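Local coordinates for lipoprotein (Mycoplasma mycoides subsp. capri, PDB 7ADK) that probably acts as a chymotrypsin-like serine peptidase of the PA clan and, as a lipoprotein, is probably attached to the mycoplasma cell membrane, at residues P288-T294 with M459-T465; K293-I297 with K416-I420; T425-Y431 with F443-T447. All coordinates share one frame; numbering follows the deposited sequence.

Interaction 1 of 3, residues P288-T294 with M459-T465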
loop_
_atom_site.group_PDB
_atom_site.type_symbol
_atom_site.label_atom_id
_atom_site.label_comp_id
_atom_site.label_asym_id
_atom_site.label_seq_id
_atom_site.Cartn_x
_atom_site.Cartn_y
_atom_site.Cartn_z
ATOM N N PRO B 288 -18.340 3.314 -9.876
ATOM C CA PRO B 288 -18.515 2.997 -8.500
ATOM C C PRO B 288 -17.933 1.645 -8.105
ATOM O O PRO B 288 -18.309 0.581 -8.608
ATOM C CB PRO B 288 -20.014 3.062 -8.277
ATOM C CG PRO B 288 -20.652 2.821 -9.635
ATOM C CD PRO B 288 -19.463 2.743 -10.591
ATOM N N ASN B 289 -17.016 1.714 -7.161
ATOM C CA ASN B 289 -16.791 0.650 -6.218
ATOM C C ASN B 289 -18.056 0.721 -5.352
ATOM O O ASN B 289 -18.349 1.774 -4.792
ATOM C CB ASN B 289 -15.544 1.027 -5.422
ATOM C CG ASN B 289 -15.206 0.095 -4.285
ATOM O OD1 ASN B 289 -15.759 -0.973 -4.119
ATOM N ND2 ASN B 289 -14.259 0.473 -3.471
ATOM N N GLU B 290 -18.870 -0.323 -5.324
ATOM C CA GLU B 290 -20.163 -0.282 -4.630
ATOM C C GLU B 290 -20.243 -1.277 -3.483
ATOM O O GLU B 290 -19.639 -2.352 -3.530
ATOM C CB GLU B 290 -21.331 -0.410 -5.623
ATOM C CG GLU B 290 -21.284 -1.719 -6.427
ATOM C CD GLU B 290 -22.656 -2.264 -6.843
ATOM O OE1 GLU B 290 -23.689 -1.581 -6.631
ATOM O OE2 GLU B 290 -22.695 -3.405 -7.364
ATOM N N GLU B 291 -21.019 -0.907 -2.464
ATOM C CA GLU B 291 -21.268 -1.667 -1.245
ATOM C C GLU B 291 -22.776 -1.749 -0.975
ATOM O O GLU B 291 -23.477 -0.741 -1.051
ATOM C CB GLU B 291 -20.565 -1.028 -0.032
ATOM C CG GLU B 291 -19.030 -0.879 -0.112
ATOM C CD GLU B 291 -18.542 0.576 -0.315
ATOM O OE1 GLU B 291 -18.938 1.235 -1.297
ATOM O OE2 GLU B 291 -17.734 1.069 0.511
ATOM N N TYR B 292 -23.266 -2.928 -0.597
ATOM C CA TYR B 292 -24.599 -3.136 -0.036
ATOM C C TYR B 292 -24.479 -3.730 1.369
ATOM O O TYR B 292 -23.915 -4.810 1.510
ATOM C CB TYR B 292 -25.404 -4.089 -0.921
ATOM C CG TYR B 292 -25.636 -3.614 -2.333
ATOM C CD1 TYR B 292 -26.446 -2.495 -2.540
ATOM C CD2 TYR B 292 -25.028 -4.265 -3.426
ATOM C CE1 TYR B 292 -26.704 -2.023 -3.828
ATOM C CE2 TYR B 292 -25.250 -3.757 -4.726
ATOM C CZ TYR B 292 -26.082 -2.643 -4.926
ATOM O OH TYR B 292 -26.229 -2.101 -6.153
ATOM N N LYS B 293 -24.996 -3.055 2.396
ATOM C CA LYS B 293 -24.845 -3.487 3.788
ATOM C C LYS B 293 -26.162 -4.046 4.325
ATOM O O LYS B 293 -27.203 -3.404 4.217
ATOM C CB LYS B 293 -24.267 -2.321 4.606
ATOM C CG LYS B 293 -23.252 -2.823 5.641
ATOM C CD LYS B 293 -22.645 -1.682 6.475
ATOM C CE LYS B 293 -21.448 -2.180 7.307
ATOM N NZ LYS B 293 -21.115 -1.261 8.428
ATOM N N THR B 294 -26.141 -5.258 4.869
ATOM C CA THR B 294 -27.341 -6.040 5.242
ATOM C C THR B 294 -27.653 -6.062 6.741
ATOM O O THR B 294 -28.752 -6.452 7.121
ATOM C CB THR B 294 -27.208 -7.491 4.750
ATOM O OG1 THR B 294 -25.975 -8.004 5.168
ATOM C CG2 THR B 294 -27.294 -7.589 3.244
ATOM N N MET B 459 -31.741 -4.497 3.704
ATOM C CA MET B 459 -30.557 -3.653 3.518
ATOM C C MET B 459 -30.615 -2.333 4.302
ATOM O O MET B 459 -31.619 -1.625 4.262
ATOM C CB MET B 459 -30.364 -3.418 2.022
ATOM C CG MET B 459 -29.038 -2.767 1.676
ATOM S SD MET B 459 -29.000 -2.047 0.028
ATOM C CE MET B 459 -29.365 -3.462 -0.976
ATOM N N VAL B 460 -29.527 -1.975 4.986
ATOM C CA VAL B 460 -29.427 -0.771 5.827
ATOM C C VAL B 460 -28.742 0.405 5.137
ATOM O O VAL B 460 -29.046 1.546 5.460
ATOM C CB VAL B 460 -28.769 -1.061 7.185
ATOM C CG1 VAL B 460 -29.643 -1.999 8.000
ATOM C CG2 VAL B 460 -27.358 -1.613 7.119
ATOM N N SER B 461 -27.844 0.156 4.186
ATOM C CA SER B 461 -27.211 1.209 3.380
ATOM C C SER B 461 -26.647 0.709 2.048
ATOM O O SER B 461 -26.355 -0.468 1.879
ATOM C CB SER B 461 -26.133 1.966 4.168
ATOM O OG SER B 461 -25.081 1.083 4.502
ATOM N N PHE B 462 -26.531 1.631 1.100
ATOM C CA PHE B 462 -26.016 1.474 -0.261
ATOM C C PHE B 462 -25.008 2.583 -0.495
ATOM O O PHE B 462 -25.250 3.713 -0.094
ATOM C CB PHE B 462 -27.206 1.530 -1.233
ATOM C CG PHE B 462 -26.904 1.994 -2.645
ATOM C CD1 PHE B 462 -26.018 1.261 -3.438
ATOM C CD2 PHE B 462 -27.509 3.173 -3.148
ATOM C CE1 PHE B 462 -25.739 1.695 -4.744
ATOM C CE2 PHE B 462 -27.263 3.581 -4.476
ATOM C CZ PHE B 462 -26.381 2.836 -5.267
ATOM N N SER B 463 -23.884 2.311 -1.139
ATOM C CA SER B 463 -22.893 3.358 -1.407
ATOM C C SER B 463 -22.203 3.222 -2.770
ATOM O O SER B 463 -22.118 2.130 -3.311
ATOM C CB SER B 463 -21.878 3.399 -0.265
ATOM O OG SER B 463 -21.116 4.577 -0.304
ATOM N N LEU B 464 -21.715 4.346 -3.299
ATOM C CA LEU B 464 -20.988 4.481 -4.567
ATOM C C LEU B 464 -19.683 5.227 -4.283
ATOM O O LEU B 464 -19.737 6.422 -4.013
ATOM C CB LEU B 464 -21.882 5.291 -5.523
ATOM C CG LEU B 464 -23.226 4.663 -5.893
ATOM C CD1 LEU B 464 -24.118 5.712 -6.530
ATOM C CD2 LEU B 464 -23.086 3.514 -6.880
ATOM N N THR B 465 -18.508 4.600 -4.358
ATOM C CA THR B 465 -17.227 5.337 -4.333
ATOM C C THR B 465 -16.504 5.294 -5.662
ATOM O O THR B 465 -16.263 4.232 -6.226
ATOM C CB THR B 465 -16.325 5.043 -3.121
ATOM O OG1 THR B 465 -15.179 5.871 -3.146
ATOM C CG2 THR B 465 -15.775 3.646 -2.952
#

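Interaction 2 of 3, residues K293-I297 with K416-I420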
loop_
_atom_site.group_PDB
_atom_site.type_symbol
_atom_site.label_atom_id
_atom_site.label_comp_id
_atom_site.label_asym_id
_atom_site.label_seq_id
_atom_site.Cartn_x
_atom_site.Cartn_y
_atom_site.Cartn_z
ATOM N N LYS B 293 -24.996 -3.055 2.396
ATOM C CA LYS B 293 -24.845 -3.487 3.788
ATOM C C LYS B 293 -26.162 -4.046 4.325
ATOM O O LYS B 293 -27.203 -3.404 4.217
ATOM C CB LYS B 293 -24.267 -2.321 4.606
ATOM C CG LYS B 293 -23.252 -2.823 5.641
ATOM C CD LYS B 293 -22.645 -1.682 6.475
ATOM C CE LYS B 293 -21.448 -2.180 7.307
ATOM N NZ LYS B 293 -21.115 -1.261 8.428
ATOM N N THR B 294 -26.141 -5.258 4.869
ATOM C CA THR B 294 -27.341 -6.040 5.242
ATOM C C THR B 294 -27.653 -6.062 6.741
ATOM O O THR B 294 -28.752 -6.452 7.121
ATOM C CB THR B 294 -27.208 -7.491 4.750
ATOM O OG1 THR B 294 -25.975 -8.004 5.168
ATOM C CG2 THR B 294 -27.294 -7.589 3.244
ATOM N N SER B 295 -26.734 -5.625 7.606
ATOM C CA SER B 295 -26.863 -5.693 9.080
ATOM C C SER B 295 -27.034 -7.101 9.675
ATOM O O SER B 295 -27.751 -7.280 10.656
ATOM C CB SER B 295 -27.910 -4.713 9.621
ATOM O OG SER B 295 -27.793 -4.544 11.016
ATOM N N ALA B 296 -26.361 -8.091 9.100
ATOM C CA ALA B 296 -26.307 -9.476 9.542
ATOM C C ALA B 296 -24.932 -10.086 9.210
ATOM O O ALA B 296 -24.049 -9.376 8.738
ATOM C CB ALA B 296 -27.458 -10.200 8.878
ATOM N N ILE B 297 -24.744 -11.389 9.412
ATOM C CA ILE B 297 -23.556 -12.162 8.981
ATOM C C ILE B 297 -23.915 -13.570 8.454
ATOM O O ILE B 297 -23.290 -14.079 7.528
ATOM C CB ILE B 297 -22.547 -12.315 10.168
ATOM C CG1 ILE B 297 -21.959 -10.972 10.648
ATOM C CG2 ILE B 297 -21.408 -13.302 9.860
ATOM C CD1 ILE B 297 -20.948 -11.065 11.790
ATOM N N LYS B 416 -29.266 -7.302 15.825
ATOM C CA LYS B 416 -28.777 -6.313 14.852
ATOM C C LYS B 416 -27.479 -5.643 15.324
ATOM O O LYS B 416 -27.360 -4.422 15.388
ATOM C CB LYS B 416 -29.908 -5.344 14.484
ATOM C CG LYS B 416 -31.141 -6.091 13.958
ATOM C CD LYS B 416 -32.253 -5.153 13.516
ATOM C CE LYS B 416 -33.534 -5.902 13.163
ATOM N NZ LYS B 416 -33.406 -6.792 12.030
ATOM N N THR B 417 -26.538 -6.480 15.744
ATOM C CA THR B 417 -25.289 -6.107 16.413
ATOM C C THR B 417 -24.171 -5.796 15.419
ATOM O O THR B 417 -23.715 -4.656 15.340
ATOM C CB THR B 417 -24.892 -7.204 17.410
ATOM O OG1 THR B 417 -25.833 -7.211 18.454
ATOM C CG2 THR B 417 -23.534 -7.017 18.053
ATOM N N PHE B 418 -23.742 -6.799 14.651
ATOM C CA PHE B 418 -22.739 -6.684 13.595
ATOM C C PHE B 418 -23.381 -6.418 12.233
ATOM O O PHE B 418 -24.580 -6.613 12.039
ATOM C CB PHE B 418 -21.883 -7.951 13.538
ATOM C CG PHE B 418 -21.178 -8.322 14.822
ATOM C CD1 PHE B 418 -21.364 -9.579 15.401
ATOM C CD2 PHE B 418 -20.315 -7.412 15.437
ATOM C CE1 PHE B 418 -20.713 -9.917 16.592
ATOM C CE2 PHE B 418 -19.668 -7.747 16.632
ATOM C CZ PHE B 418 -19.872 -8.998 17.213
ATOM N N GLN B 419 -22.555 -5.984 11.281
ATOM C CA GLN B 419 -22.933 -5.710 9.897
ATOM C C GLN B 419 -21.898 -6.283 8.916
ATOM O O GLN B 419 -20.699 -6.251 9.188
ATOM C CB GLN B 419 -23.099 -4.196 9.689
ATOM C CG GLN B 419 -24.003 -3.498 10.717
ATOM C CD GLN B 419 -24.409 -2.093 10.296
ATOM O OE1 GLN B 419 -23.636 -1.338 9.724
ATOM N NE2 GLN B 419 -25.626 -1.680 10.562
ATOM N N ILE B 420 -22.352 -6.752 7.752
ATOM C CA ILE B 420 -21.506 -7.263 6.670
ATOM C C ILE B 420 -21.913 -6.637 5.332
ATOM O O ILE B 420 -23.023 -6.118 5.183
ATOM C CB ILE B 420 -21.497 -8.812 6.689
ATOM C CG1 ILE B 420 -20.137 -9.361 6.248
ATOM C CG2 ILE B 420 -22.638 -9.422 5.872
ATOM C CD1 ILE B 420 -19.864 -10.782 6.686
#

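Interaction 3 of 3, residues T425-Y431 with F443-T447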
loop_
_atom_site.group_PDB
_atom_site.type_symbol
_atom_site.label_atom_id
_atom_site.label_comp_id
_atom_site.label_asym_id
_atom_site.label_seq_id
_atom_site.Cartn_x
_atom_site.Cartn_y
_atom_site.Cartn_z
ATOM N N THR B 425 -18.204 -4.233 -8.301
ATOM C CA THR B 425 -17.964 -3.076 -9.151
ATOM C C THR B 425 -19.026 -2.964 -10.247
ATOM O O THR B 425 -19.660 -3.952 -10.633
ATOM C CB THR B 425 -16.550 -3.131 -9.736
ATOM O OG1 THR B 425 -15.619 -3.211 -8.687
ATOM C CG2 THR B 425 -16.172 -1.881 -10.521
ATOM N N MET B 426 -19.255 -1.751 -10.724
ATOM C CA MET B 426 -20.182 -1.437 -11.803
ATOM C C MET B 426 -19.594 -0.412 -12.769
ATOM O O MET B 426 -18.660 0.312 -12.443
ATOM C CB MET B 426 -21.509 -0.852 -11.297
ATOM C CG MET B 426 -22.111 -1.522 -10.081
ATOM S SD MET B 426 -23.879 -1.260 -9.855
ATOM C CE MET B 426 -23.950 0.453 -9.247
ATOM N N TRP B 427 -20.188 -0.309 -13.943
ATOM C CA TRP B 427 -20.052 0.849 -14.809
ATOM C C TRP B 427 -21.402 1.440 -15.145
ATOM O O TRP B 427 -22.416 0.742 -15.213
ATOM C CB TRP B 427 -19.298 0.488 -16.084
ATOM C CG TRP B 427 -19.994 -0.493 -16.969
ATOM C CD1 TRP B 427 -20.746 -0.179 -18.044
ATOM C CD2 TRP B 427 -20.045 -1.943 -16.851
ATOM N NE1 TRP B 427 -21.277 -1.317 -18.589
ATOM C CE2 TRP B 427 -20.869 -2.439 -17.909
ATOM C CE3 TRP B 427 -19.479 -2.879 -15.977
ATOM C CZ2 TRP B 427 -21.151 -3.789 -18.092
ATOM C CZ3 TRP B 427 -19.737 -4.245 -16.168
ATOM C CH2 TRP B 427 -20.565 -4.702 -17.215
ATOM N N ILE B 428 -21.434 2.746 -15.328
ATOM C CA ILE B 428 -22.581 3.460 -15.869
ATOM C C ILE B 428 -22.725 3.066 -17.348
ATOM O O ILE B 428 -21.776 3.198 -18.122
ATOM C CB ILE B 428 -22.392 4.967 -15.593
ATOM C CG1 ILE B 428 -23.721 5.724 -15.580
ATOM C CG2 ILE B 428 -21.371 5.666 -16.506
ATOM C CD1 ILE B 428 -23.560 7.060 -14.837
ATOM N N MET B 429 -23.891 2.558 -17.756
ATOM C CA MET B 429 -24.135 2.208 -19.150
ATOM C C MET B 429 -25.214 3.061 -19.805
ATOM O O MET B 429 -25.080 3.413 -20.969
ATOM C CB MET B 429 -24.373 0.708 -19.304
ATOM C CG MET B 429 -25.745 0.189 -18.877
ATOM S SD MET B 429 -26.202 -1.379 -19.651
ATOM C CE MET B 429 -25.152 -2.479 -18.714
ATOM N N ASP B 430 -26.261 3.450 -19.085
ATOM C CA ASP B 430 -27.439 4.071 -19.684
ATOM C C ASP B 430 -28.187 4.983 -18.697
ATOM O O ASP B 430 -27.984 4.917 -17.484
ATOM C CB ASP B 430 -28.328 2.952 -20.251
ATOM C CG ASP B 430 -29.421 3.408 -21.205
ATOM O OD1 ASP B 430 -29.317 4.511 -21.755
ATOM O OD2 ASP B 430 -30.397 2.656 -21.411
ATOM N N TYR B 431 -29.074 5.825 -19.219
ATOM C CA TYR B 431 -30.082 6.551 -18.452
ATOM C C TYR B 431 -31.391 6.699 -19.233
ATOM O O TYR B 431 -31.391 6.910 -20.440
ATOM C CB TYR B 431 -29.554 7.903 -17.967
ATOM C CG TYR B 431 -29.028 8.872 -19.008
ATOM C CD1 TYR B 431 -29.903 9.670 -19.765
ATOM C CD2 TYR B 431 -27.641 9.025 -19.157
ATOM C CE1 TYR B 431 -29.390 10.633 -20.647
ATOM C CE2 TYR B 431 -27.120 9.975 -20.044
ATOM C CZ TYR B 431 -27.996 10.788 -20.783
ATOM O OH TYR B 431 -27.484 11.690 -21.649
ATOM N N PHE B 443 -30.669 6.091 -13.678
ATOM C CA PHE B 443 -29.455 5.548 -14.293
ATOM C C PHE B 443 -29.380 4.031 -14.169
ATOM O O PHE B 443 -29.861 3.464 -13.194
ATOM C CB PHE B 443 -28.218 6.177 -13.650
ATOM C CG PHE B 443 -27.974 7.613 -14.042
ATOM C CD1 PHE B 443 -28.674 8.652 -13.419
ATOM C CD2 PHE B 443 -27.042 7.909 -15.041
ATOM C CE1 PHE B 443 -28.417 9.982 -13.760
ATOM C CE2 PHE B 443 -26.775 9.240 -15.383
ATOM C CZ PHE B 443 -27.455 10.273 -14.733
ATOM N N TYR B 444 -28.746 3.386 -15.149
ATOM C CA TYR B 444 -28.580 1.945 -15.259
ATOM C C TYR B 444 -27.107 1.589 -15.308
ATOM O O TYR B 444 -26.316 2.210 -16.025
ATOM C CB TYR B 444 -29.330 1.392 -16.469
ATOM C CG TYR B 444 -30.786 1.766 -16.478
ATOM C CD1 TYR B 444 -31.173 3.027 -16.948
ATOM C CD2 TYR B 444 -31.740 0.904 -15.923
ATOM C CE1 TYR B 444 -32.491 3.467 -16.774
ATOM C CE2 TYR B 444 -33.067 1.333 -15.793
ATOM C CZ TYR B 444 -33.436 2.629 -16.167
ATOM O OH TYR B 444 -34.676 3.086 -15.880
ATOM N N PHE B 445 -26.733 0.622 -14.480
ATOM C CA PHE B 445 -25.362 0.215 -14.229
ATOM C C PHE B 445 -25.164 -1.271 -14.577
ATOM O O PHE B 445 -25.906 -2.112 -14.102
ATOM C CB PHE B 445 -25.026 0.485 -12.764
ATOM C CG PHE B 445 -24.977 1.955 -12.354
ATOM C CD1 PHE B 445 -26.139 2.669 -12.008
ATOM C CD2 PHE B 445 -23.728 2.601 -12.282
ATOM C CE1 PHE B 445 -26.054 4.021 -11.629
ATOM C CE2 PHE B 445 -23.635 3.942 -11.877
ATOM C CZ PHE B 445 -24.797 4.654 -11.558
ATOM N N GLY B 446 -24.175 -1.589 -15.413
ATOM C CA GLY B 446 -23.769 -2.948 -15.705
ATOM C C GLY B 446 -22.888 -3.490 -14.601
ATOM O O GLY B 446 -22.002 -2.817 -14.094
ATOM N N THR B 447 -23.131 -4.714 -14.175
ATOM C CA THR B 447 -22.397 -5.399 -13.112
ATOM C C THR B 447 -22.486 -6.900 -13.370
ATOM O O THR B 447 -22.901 -7.307 -14.460
ATOM C CB THR B 447 -22.931 -4.963 -11.724
ATOM O OG1 THR B 447 -22.075 -5.435 -10.726
ATOM C CG2 THR B 447 -24.345 -5.443 -11.403
#

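Interaction 1 of 3, residues P288-T294 with M459-T465
Tyr292 and Phe462 project together from neighbouring antiparallel strands. Tyr292 CE1 comes to 3.4 Å from Phe462 CD1. The rings are nearly parallel (14°), but offset until little of one lies over the other. Met459 meets the Tyr292 ring obliquely. Its chain bends at the last torsion (chi3 -58°), which brings CE to 3.4 Å from Tyr292 CD1. With SD 4.9 Å from the Tyr292 ring centroid, this is a Met-aromatic contact. Tyr292 OH makes a weak hydrogen bond to Glu290 OE1 on the same face. Farther along, Pro288 CB packs on Leu464 CD2 at 3.4 Å.

Strands 289-293 and 461-467 are neighbours in an antiparallel sheet, consistent with a beta-barrel domain of a PA-clan peptidase. Asn289, Glu291 and Lys293 form hydrogen-bonded pairs with Thr465, Ser463 and Ser461. Lys293 N to Ser461 O is nearly straight at 3.0 Å, whereas Glu291 N to Ser463 O is weak. Beyond the strand, Val460 N adds a 2.8 Å bond to Lys293 O.

The face of Asn289, Glu291 and Lys293 is polar. Thr465 CG2 packs 3.6 Å from Asn289 ND2. Asn480 bonds to both side chains, Asn289 through ND2 and Thr465 through OG1. Glu291 forms a salt bridge with Lys488, and Ser463 OG bonds to Thr490, both on the next strand, 486-493. On the aromatic face, Val503 touches both Tyr292 and Phe462.

Interaction 2 of 3, residues K293-I297 with K416-I420
Lys293 lays the end of its side chain across Gln419, and the two chains cross at about a right angle. Extended beyond CG, the lysine passes across the glutamine, and its CE packs 3.5 Å from Gln419 CB. Lys293 NZ then donates to Gln419 OE1 at 2.8 Å, in the carbonyl plane and on a lone pair. Gln419 OE1 is the main partner of Lys293 NZ, with Tyr660 OH adding a weak bond. The amide nitrogen of Gln419 turns the other way: NE2 lies 3.6 Å from Ser295 OG, too far to count as a hydrogen bond.

The backbone adds one bond. Thr294 N donates to Ile420 O at 3.2 Å, nearly along the C=O axis and fairly straight (165°). Lys293 CA also faces this oxygen in a CA-H...O contact of 3.5 Å. Next to it, Thr294 and Ile420 lie side by side, with Thr294 OG1 3.7 Å from Ile420 CG2. Ser295 has positive backbone angles (phi 60°, psi 37°), which turn the chain after Thr294.

Past this turn, Ile297 slants past Phe418, its CD1 3.7 Å from Phe418 CB. Thr417 CG2 lies over the centre of one face of the Phe418 ring, 4.0 Å above its plane. Val460 packs against Lys293, Ser295 and Gln419.

This is a surface contact at the foot of a long helical excursion. The segments are the loops that leave strand 289-293 and enter strand 421-433. The intervening chain has much helix and no strand. This is consistent with a helical insertion between two neighbouring antiparallel strands, with the Thr294 N to Ile420 O bond carrying their pairing on at the base.

Interaction 3 of 3, residues T425-Y431 with F443-T447
Met426 and Phe445 begin the apolar packing of this strand pair. Met426 SD lies 3.6 Å from Phe445 CB and oblique to the ring, in a Met-aromatic contact. Ile428 touches two rings: its CD1 meets Phe443 CD2 at 3.6 Å, and its CB reaches Phe445 CE2. Tyr431 CB lies over one face of the Phe443 ring, while the two aromatic planes meet at 57°.

The other face has a CH-pi contact. Gly446 CA stands 3.7 Å from the centroid of the Trp427 six-membered ring, only 16° off its normal. Trp427 CG sits between the backbone N and the carbonyl carbon (chi1 65°), which brings the indole over the glycine. Gly446 O also lies over the indole, 3.1 Å above the plane of Trp427 and toward the rim. Met429 CE also reaches Gly446 CA.

The hydrogen bonds show a classic beta bulge. Met429 and Asp430 both face Tyr444, and Tyr444 O accepts from Met429 N at 3.0 Å and, weakly, from Asp430 N. Tyr444 N returns a bond to Asp430 O at 2.9 Å. Trp427 and Gly446 form a hydrogen-bonded pair in both directions. Where 425-431 begins and 443-447 ends, Thr447 OG1 donates to Thr425 O at 2.8 Å.

The pair is a buried beta hairpin of strands 421-433 and 442-447. Strand 541-546 flanks the second strand, where Tyr444 OH bonds to Glu544. Asp430 bonds to Tyr824 and Ser837, and helix 824-831 packs on Asp430 and Tyr444. Strand 289-293 lies beside the first strand.

How the interactions relate
From the N terminus, the chain enters the sheet with 288-294 and leaves it through the loop 293-297. Interactions 1 and 2 start here and share Lys293 and Thr294. The chain then makes a helical excursion, which interaction 2 closes at 416-420. It next runs through strand 421-433 and turns back as the hairpin of interaction 3. Interaction 1 closes last, when 459-465 pairs with the opening strand. Interaction 3 is nested inside the loop that interaction 1 closes, and follows interaction 2 in series. Pro288 O probably bonds to Met426 N, joining interactions 1 and 3. Val460 connects interactions 1 and 2.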